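PDB 5G4J: phospholyase from Arthrobacter aurescens, which probably uses pyridoxal 5'-phosphate to eliminate phosphate from phosphoethanolamine, as a lyase built on the class-III aminotransferase fold. Local coordinates for residues Val212-Phe217 against Leu247-Glu252; Leu276-Lys281 against Gly290-Thr295. All coordinates share one frame; numbering follows the deposited sequence.

Interaction 1. Residues Val212-Phe217 against Leu247-Glu252. With EXT ({5-hydroxy-6-methyl-4-[(E)-{[2-(phosphonooxy)ethyl]imino}methyl]pyridin-3-yl}methyl dihydrogen phosphate), chain C.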
loop_
_atom_site.group_PDB
_atom_site.type_symbol
_atom_site.label_atom_id
_atom_site.label_comp_id
_atom_site.label_asym_id
_atom_site.label_seq_id
_atom_site.Cartn_x
_atom_site.Cartn_y
_atom_site.Cartn_z
ATOM N N VAL A 212 -5.297 -26.192 -4.531
ATOM C CA VAL A 212 -6.201 -25.029 -4.278
ATOM C C VAL A 212 -5.687 -24.331 -3.051
ATOM O O VAL A 212 -5.622 -24.922 -1.941
ATOM C CB VAL A 212 -7.652 -25.469 -4.069
ATOM C CG1 VAL A 212 -8.516 -24.184 -3.857
ATOM C CG2 VAL A 212 -8.132 -26.257 -5.279
ATOM N N SER A 213 -5.259 -23.079 -3.221
ATOM C CA SER A 213 -4.893 -22.229 -2.089
ATOM C C SER A 213 -6.131 -21.426 -1.625
ATOM O O SER A 213 -6.455 -21.402 -0.422
ATOM C CB SER A 213 -3.769 -21.271 -2.516
ATOM O OG SER A 213 -3.448 -20.431 -1.431
ATOM N N VAL A 214 -6.792 -20.749 -2.544
ATOM C CA VAL A 214 -7.920 -19.870 -2.162
ATOM C C VAL A 214 -9.067 -19.798 -3.157
ATOM O O VAL A 214 -8.879 -19.980 -4.378
ATOM C CB VAL A 214 -7.496 -18.386 -1.920
ATOM C CG1 VAL A 214 -6.406 -18.263 -0.899
ATOM C CG2 VAL A 214 -7.043 -17.718 -3.162
ATOM N N PHE A 215 -10.254 -19.438 -2.650
ATOM C CA PHE A 215 -11.325 -18.864 -3.419
ATOM C C PHE A 215 -11.456 -17.450 -2.892
ATOM O O PHE A 215 -11.541 -17.260 -1.685
ATOM C CB PHE A 215 -12.651 -19.585 -3.172
ATOM C CG PHE A 215 -13.865 -18.886 -3.723
ATOM C CD1 PHE A 215 -13.994 -18.562 -5.052
ATOM C CD2 PHE A 215 -14.930 -18.625 -2.874
ATOM C CE1 PHE A 215 -15.162 -18.002 -5.552
ATOM C CE2 PHE A 215 -16.092 -18.051 -3.351
ATOM C CZ PHE A 215 -16.224 -17.781 -4.677
ATOM N N LEU A 216 -11.329 -16.482 -3.778
ATOM C CA LEU A 216 -11.304 -15.085 -3.436
ATOM C C LEU A 216 -12.500 -14.450 -4.127
ATOM O O LEU A 216 -12.717 -14.622 -5.359
ATOM C CB LEU A 216 -9.968 -14.466 -3.952
ATOM C CG LEU A 216 -9.850 -12.940 -4.017
ATOM C CD1 LEU A 216 -9.949 -12.354 -2.614
ATOM C CD2 LEU A 216 -8.521 -12.503 -4.653
ATOM N N PHE A 217 -13.321 -13.702 -3.413
ATOM C CA PHE A 217 -14.518 -13.118 -4.071
ATOM C C PHE A 217 -14.977 -11.862 -3.376
ATOM O O PHE A 217 -14.804 -11.704 -2.155
ATOM C CB PHE A 217 -15.687 -14.156 -4.072
ATOM C CG PHE A 217 -16.327 -14.401 -2.706
ATOM C CD1 PHE A 217 -15.692 -15.108 -1.704
ATOM C CD2 PHE A 217 -17.611 -13.935 -2.433
ATOM C CE1 PHE A 217 -16.257 -15.300 -0.447
ATOM C CE2 PHE A 217 -18.198 -14.192 -1.169
ATOM C CZ PHE A 217 -17.522 -14.835 -0.185
ATOM N N LEU A 247 -8.469 -22.112 1.393
ATOM C CA LEU A 247 -9.106 -21.148 2.261
ATOM C C LEU A 247 -10.025 -20.286 1.442
ATOM O O LEU A 247 -9.927 -20.216 0.208
ATOM C CB LEU A 247 -8.109 -20.267 2.951
ATOM C CG LEU A 247 -6.974 -20.986 3.721
ATOM C CD1 LEU A 247 -5.998 -20.006 4.340
ATOM C CD2 LEU A 247 -7.591 -21.796 4.815
ATOM N N VAL A 248 -10.916 -19.624 2.151
ATOM C CA VAL A 248 -11.845 -18.657 1.555
ATOM C C VAL A 248 -11.482 -17.272 1.988
ATOM O O VAL A 248 -11.376 -16.999 3.182
ATOM C CB VAL A 248 -13.335 -18.969 1.934
ATOM C CG1 VAL A 248 -14.242 -17.928 1.307
ATOM C CG2 VAL A 248 -13.734 -20.330 1.432
ATOM N N ILE A 249 -11.381 -16.341 1.012
ATOM C CA ILE A 249 -11.140 -14.924 1.283
ATOM C C ILE A 249 -12.381 -14.153 0.802
ATOM O O ILE A 249 -12.685 -14.162 -0.372
ATOM C CB ILE A 249 -9.892 -14.320 0.596
ATOM C CG1 ILE A 249 -8.611 -15.133 0.867
ATOM C CG2 ILE A 249 -9.700 -12.864 0.985
ATOM C CD1 ILE A 249 -7.461 -14.757 -0.051
ATOM N N SER A 250 -13.030 -13.422 1.731
ATOM C CA SER A 250 -14.038 -12.420 1.336
ATOM C C SER A 250 -13.352 -11.082 1.206
ATOM O O SER A 250 -12.843 -10.520 2.229
ATOM C CB SER A 250 -15.149 -12.318 2.338
ATOM O OG SER A 250 -16.114 -11.384 1.819
ATOM N N ASP A 251 -13.368 -10.556 -0.019
ATOM C CA ASP A 251 -12.858 -9.212 -0.338
ATOM C C ASP A 251 -14.032 -8.261 -0.096
ATOM O O ASP A 251 -14.973 -8.252 -0.836
ATOM C CB ASP A 251 -12.398 -9.185 -1.781
ATOM C CG ASP A 251 -11.910 -7.811 -2.226
ATOM O OD1 ASP A 251 -12.235 -6.795 -1.581
ATOM O OD2 ASP A 251 -11.162 -7.756 -3.244
ATOM N N GLU A 252 -13.919 -7.504 0.970
ATOM C CA GLU A 252 -14.915 -6.558 1.436
ATOM C C GLU A 252 -14.708 -5.122 1.018
ATOM O O GLU A 252 -15.384 -4.223 1.543
ATOM C CB GLU A 252 -15.026 -6.645 2.978
ATOM C CG GLU A 252 -15.532 -7.949 3.440
ATOM C CD GLU A 252 -17.033 -8.224 3.225
ATOM O OE1 GLU A 252 -17.840 -7.257 3.043
ATOM O OE2 GLU A 252 -17.418 -9.426 3.178
HETATM C CAA EXT C . -10.537 -2.748 -5.458
HETATM C CAB EXT C . -10.377 -1.496 -6.113
HETATM P PAC EXT C . -7.001 -0.474 -3.801
HETATM O OAD EXT C . -7.202 0.146 -5.167
HETATM O OAE EXT C . -7.081 0.294 -2.611
HETATM O OAF EXT C . -5.607 -1.044 -3.783
HETATM O OAG EXT C . -8.021 -1.595 -3.688
HETATM C CAH EXT C . -8.154 -2.766 -4.557
HETATM C CAI EXT C . -9.457 -3.348 -4.715
HETATM N NAJ EXT C . -10.842 -5.337 -4.242
HETATM C CAK EXT C . -9.673 -4.645 -4.170
HETATM C CAL EXT C . -11.875 -4.775 -4.950
HETATM C CAM EXT C . -13.087 -5.530 -5.061
HETATM C CAN EXT C . -11.731 -3.515 -5.572
HETATM O OAO EXT C . -12.795 -3.012 -6.294
HETATM O OAP EXT C . -15.289 0.550 -7.440
HETATM P PAQ EXT C . -14.405 1.778 -7.862
HETATM O OAR EXT C . -14.608 2.053 -9.390
HETATM O OAS EXT C . -14.661 3.081 -7.098
HETATM O OAT EXT C . -12.816 1.240 -7.679
HETATM C CAU EXT C . -12.100 0.550 -8.688
HETATM C CAV EXT C . -10.838 0.070 -7.962
HETATM N NAW EXT C . -11.208 -1.068 -7.049
#
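Strands Val214-Phe217 and Leu247-Asp251 run side by side in parallel, their axes 4.7 Å apart and inclined by 14°, as the two strands of a beta-alpha-beta unit whose connection carries helix 233-243. They lie inside the mixed sheet of the large domain of a class-III, fold-type I pyridoxal-phosphate enzyme. Five backbone hydrogen bonds form the parallel ladder, starting with Leu247 N to Ser213 O and passing back and forth through Phe215 and Ile249. The straightest is Ile249 N to Phe215 O, 2.9 Å with an N-H...O angle of 176°. The ladder closes with Asp251 N to Phe217 O at 2.8 Å.

Val214, Leu216, Leu247 and Ile249 occupy one face of the sheet, where helix 120-135 packs on Val214 and Ile249. Ile249 spreads its two branches between two neighbours: CG2 meets Leu216 CD1 at 3.6 Å, while the CG1 arm, anti to its own carbonyl carbon, takes CD1 to 3.8 Å from Val214 CG1. On the face formed by Phe215, Phe217, Val248 and Ser250, helix 233-243 touches Phe215 and Val248. Phe217 CG stands between the backbone N and carbonyl carbon (chi1 72°), which swings the ring across to Val248; the methyl CG1 of Val248 lies near the ring plane, at its edge, 3.7 Å from Phe217 CE1.

Polar groups gather at the C-terminal end, the usual place for a cofactor in this fold. Ser250 OG donates to Glu252 OE2 from above the carboxylate plane. Asp251 turns its carboxylate to the pyridine ring of the phosphoethanolamine-cofactor imine, and His148 and Asn124 both hydrogen-bond its OD2, the same oxygen that sits 2.6 Å from the ring nitrogen NAJ.

Interaction 2. Residues Leu276-Lys281 against Gly290-Thr295. With EXT ({5-hydroxy-6-methyl-4-[(E)-{[2-(phosphonooxy)ethyl]imino}methyl]pyridin-3-yl}methyl dihydrogen phosphate), chain C.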
loop_
_atom_site.group_PDB
_atom_site.type_symbol
_atom_site.label_atom_id
_atom_site.label_comp_id
_atom_site.label_asym_id
_atom_site.label_seq_id
_atom_site.Cartn_x
_atom_site.Cartn_y
_atom_site.Cartn_z
ATOM N N LEU A 276 -10.259 -15.519 6.002
ATOM C CA LEU A 276 -9.573 -14.282 5.651
ATOM C C LEU A 276 -10.577 -13.314 5.130
ATOM O O LEU A 276 -11.392 -13.624 4.246
ATOM C CB LEU A 276 -8.529 -14.555 4.626
ATOM C CG LEU A 276 -7.284 -15.356 5.117
ATOM C CD1 LEU A 276 -6.607 -16.068 3.956
ATOM C CD2 LEU A 276 -6.266 -14.485 5.777
ATOM N N VAL A 277 -10.528 -12.084 5.655
ATOM C CA VAL A 277 -11.398 -10.988 5.195
ATOM C C VAL A 277 -10.488 -9.804 4.906
ATOM O O VAL A 277 -9.713 -9.372 5.753
ATOM C CB VAL A 277 -12.442 -10.589 6.251
ATOM C CG1 VAL A 277 -13.342 -9.494 5.718
ATOM C CG2 VAL A 277 -13.245 -11.826 6.592
ATOM N N THR A 278 -10.600 -9.243 3.706
ATOM C CA THR A 278 -9.797 -8.090 3.343
ATOM C C THR A 278 -10.701 -6.849 3.143
ATOM O O THR A 278 -11.911 -6.954 2.883
ATOM C CB THR A 278 -9.031 -8.374 2.078
ATOM O OG1 THR A 278 -9.918 -8.646 0.999
ATOM C CG2 THR A 278 -8.064 -9.551 2.226
ATOM N N MET A 279 -10.113 -5.674 3.271
ATOM C CA MET A 279 -10.845 -4.432 3.294
ATOM C C MET A 279 -9.908 -3.314 2.929
ATOM O O MET A 279 -8.710 -3.430 3.006
ATOM C CB MET A 279 -11.522 -4.222 4.667
ATOM C CG MET A 279 -10.634 -4.127 5.794
ATOM S SD MET A 279 -11.562 -4.400 7.374
ATOM C CE MET A 279 -11.932 -6.062 7.277
ATOM N N GLY A 280 -10.482 -2.200 2.557
ATOM C CA GLY A 280 -9.675 -1.060 2.106
ATOM C C GLY A 280 -10.671 0.122 2.098
ATOM O O GLY A 280 -11.215 0.466 3.132
ATOM N N LYS A 281 -10.982 0.602 0.877
ATOM C CA LYS A 281 -11.810 1.834 0.572
ATOM C C LYS A 281 -12.312 2.747 1.696
ATOM O O LYS A 281 -11.577 3.607 2.191
ATOM C CB LYS A 281 -12.844 1.529 -0.492
ATOM C CG LYS A 281 -12.199 1.443 -1.890
ATOM C CD LYS A 281 -13.160 0.883 -2.934
ATOM C CE LYS A 281 -12.482 0.651 -4.301
ATOM N NZ LYS A 281 -12.016 1.774 -5.153
ATOM N N GLY A 290 -5.879 -0.336 4.735
ATOM C CA GLY A 290 -6.542 -1.597 4.478
ATOM C C GLY A 290 -6.336 -2.534 5.641
ATOM O O GLY A 290 -5.649 -2.214 6.626
ATOM N N ALA A 291 -6.898 -3.717 5.522
ATOM C CA ALA A 291 -6.657 -4.724 6.504
ATOM C C ALA A 291 -6.914 -6.119 6.016
ATOM O O ALA A 291 -7.739 -6.352 5.108
ATOM C CB ALA A 291 -7.556 -4.421 7.756
ATOM N N VAL A 292 -6.302 -7.069 6.717
ATOM C CA VAL A 292 -6.618 -8.505 6.607
ATOM C C VAL A 292 -7.091 -8.924 8.040
ATOM O O VAL A 292 -6.343 -8.818 9.025
ATOM C CB VAL A 292 -5.430 -9.355 6.210
ATOM C CG1 VAL A 292 -5.832 -10.837 6.188
ATOM C CG2 VAL A 292 -4.886 -8.874 4.880
ATOM N N VAL A 293 -8.319 -9.383 8.140
ATOM C CA VAL A 293 -8.827 -9.976 9.415
ATOM C C VAL A 293 -8.830 -11.479 9.247
ATOM O O VAL A 293 -9.207 -12.022 8.197
ATOM C CB VAL A 293 -10.193 -9.409 9.728
ATOM C CG1 VAL A 293 -10.885 -10.187 10.839
ATOM C CG2 VAL A 293 -10.054 -7.930 10.166
ATOM N N THR A 294 -8.342 -12.161 10.280
ATOM C CA THR A 294 -8.106 -13.572 10.186
ATOM C C THR A 294 -8.217 -14.265 11.560
ATOM O O THR A 294 -8.633 -13.644 12.537
ATOM C CB THR A 294 -6.807 -13.873 9.419
ATOM O OG1 THR A 294 -6.820 -15.240 8.987
ATOM C CG2 THR A 294 -5.572 -13.643 10.196
ATOM N N THR A 295 -7.816 -15.527 11.596
ATOM C CA THR A 295 -7.918 -16.363 12.789
ATOM C C THR A 295 -6.675 -16.255 13.554
ATOM O O THR A 295 -5.559 -15.923 13.031
ATOM C CB THR A 295 -8.204 -17.830 12.412
ATOM O OG1 THR A 295 -7.087 -18.351 11.718
ATOM C CG2 THR A 295 -9.436 -17.939 11.564
HETATM C CAA EXT C . -10.537 -2.748 -5.458
HETATM C CAB EXT C . -10.377 -1.496 -6.113
HETATM P PAC EXT C . -7.001 -0.474 -3.801
HETATM O OAD EXT C . -7.202 0.146 -5.167
HETATM O OAE EXT C . -7.081 0.294 -2.611
HETATM O OAF EXT C . -5.607 -1.044 -3.783
HETATM O OAG EXT C . -8.021 -1.595 -3.688
HETATM C CAH EXT C . -8.154 -2.766 -4.557
HETATM C CAI EXT C . -9.457 -3.348 -4.715
HETATM N NAJ EXT C . -10.842 -5.337 -4.242
HETATM C CAK EXT C . -9.673 -4.645 -4.170
HETATM C CAL EXT C . -11.875 -4.775 -4.950
HETATM C CAM EXT C . -13.087 -5.530 -5.061
HETATM C CAN EXT C . -11.731 -3.515 -5.572
HETATM O OAO EXT C . -12.795 -3.012 -6.294
HETATM O OAP EXT C . -15.289 0.550 -7.440
HETATM P PAQ EXT C . -14.405 1.778 -7.862
HETATM O OAR EXT C . -14.608 2.053 -9.390
HETATM O OAS EXT C . -14.661 3.081 -7.098
HETATM O OAT EXT C . -12.816 1.240 -7.679
HETATM C CAU EXT C . -12.100 0.550 -8.688
HETATM C CAV EXT C . -10.838 0.070 -7.962
HETATM N NAW EXT C . -11.208 -1.068 -7.049
#
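Val277 and Val293 form a hydrogen-bonded pair of the antiparallel hairpin made by strands 276-279 and 290-295: Val293 N reaches Val277 O at 2.8 Å, and Val277 N returns the bond to Val293 O. Met279 and Ala291 make the next such pair less evenly. Ala291 N approaches Met279 O from above the carbonyl plane, and the bond from Met279 N to Ala291 O is weak.

Apolar contacts occur on both faces. Met279 CG lies 3.7 Å from Ala291 CB, and the bend at chi3 (70°) then carries the methyl CE to 3.9 Å from Val293 CG2. With an alanine here, Ala291 CB and Val293 CG2 are likely to lose the cover of CG and CE, opening a gap beside them. On the other face, Leu276 CD2 lies 3.7 Å from Val292 CG1 and also rests on the hydroxyl of Thr294, whose hydrogen bond goes to Glu275 O. Helix 120-135 covers Thr278 and Val292 there.

Past the hairpin pairing, the chain continues to Lys281, whose CB points away from 290-295 and whose amine serves the ligand: NZ donates to the bridging ester oxygen OAT of the bound imine, 2.7 Å away, and is also hydrogen-bonded to Thr311 of the second subunit. In this family such a lysine usually carries the cofactor; here the imine nitrogen NAW belongs to phosphoethanolamine, and the amine beside the ester oxygen is consistent with loss of phosphate.

The two contacts, with centres about 11 Å apart, share one mixed sheet. Along the chain both strands of interaction 1 are complete by Glu252, and the hairpin of interaction 2 begins at Leu276. Strands 247-251 and 276-279 are sheet neighbours, giving the order 214-217, 247-251, 276-279, 290-295 across this region. Probable hydrogen bonds from Thr278 N to Ser250 O and from Glu252 N to Thr278 O (2.8 Å) join them. Asn124 adds a polar link, binding both Thr278 OG1 and Asp251 OD2. Asp251, ending strand 247-251, faces the pyridine nitrogen, and Lys281, just past strand 276-279, reaches the phosphate ester oxygen, consistent with neighbouring strand ends helping to place both groups in one active site.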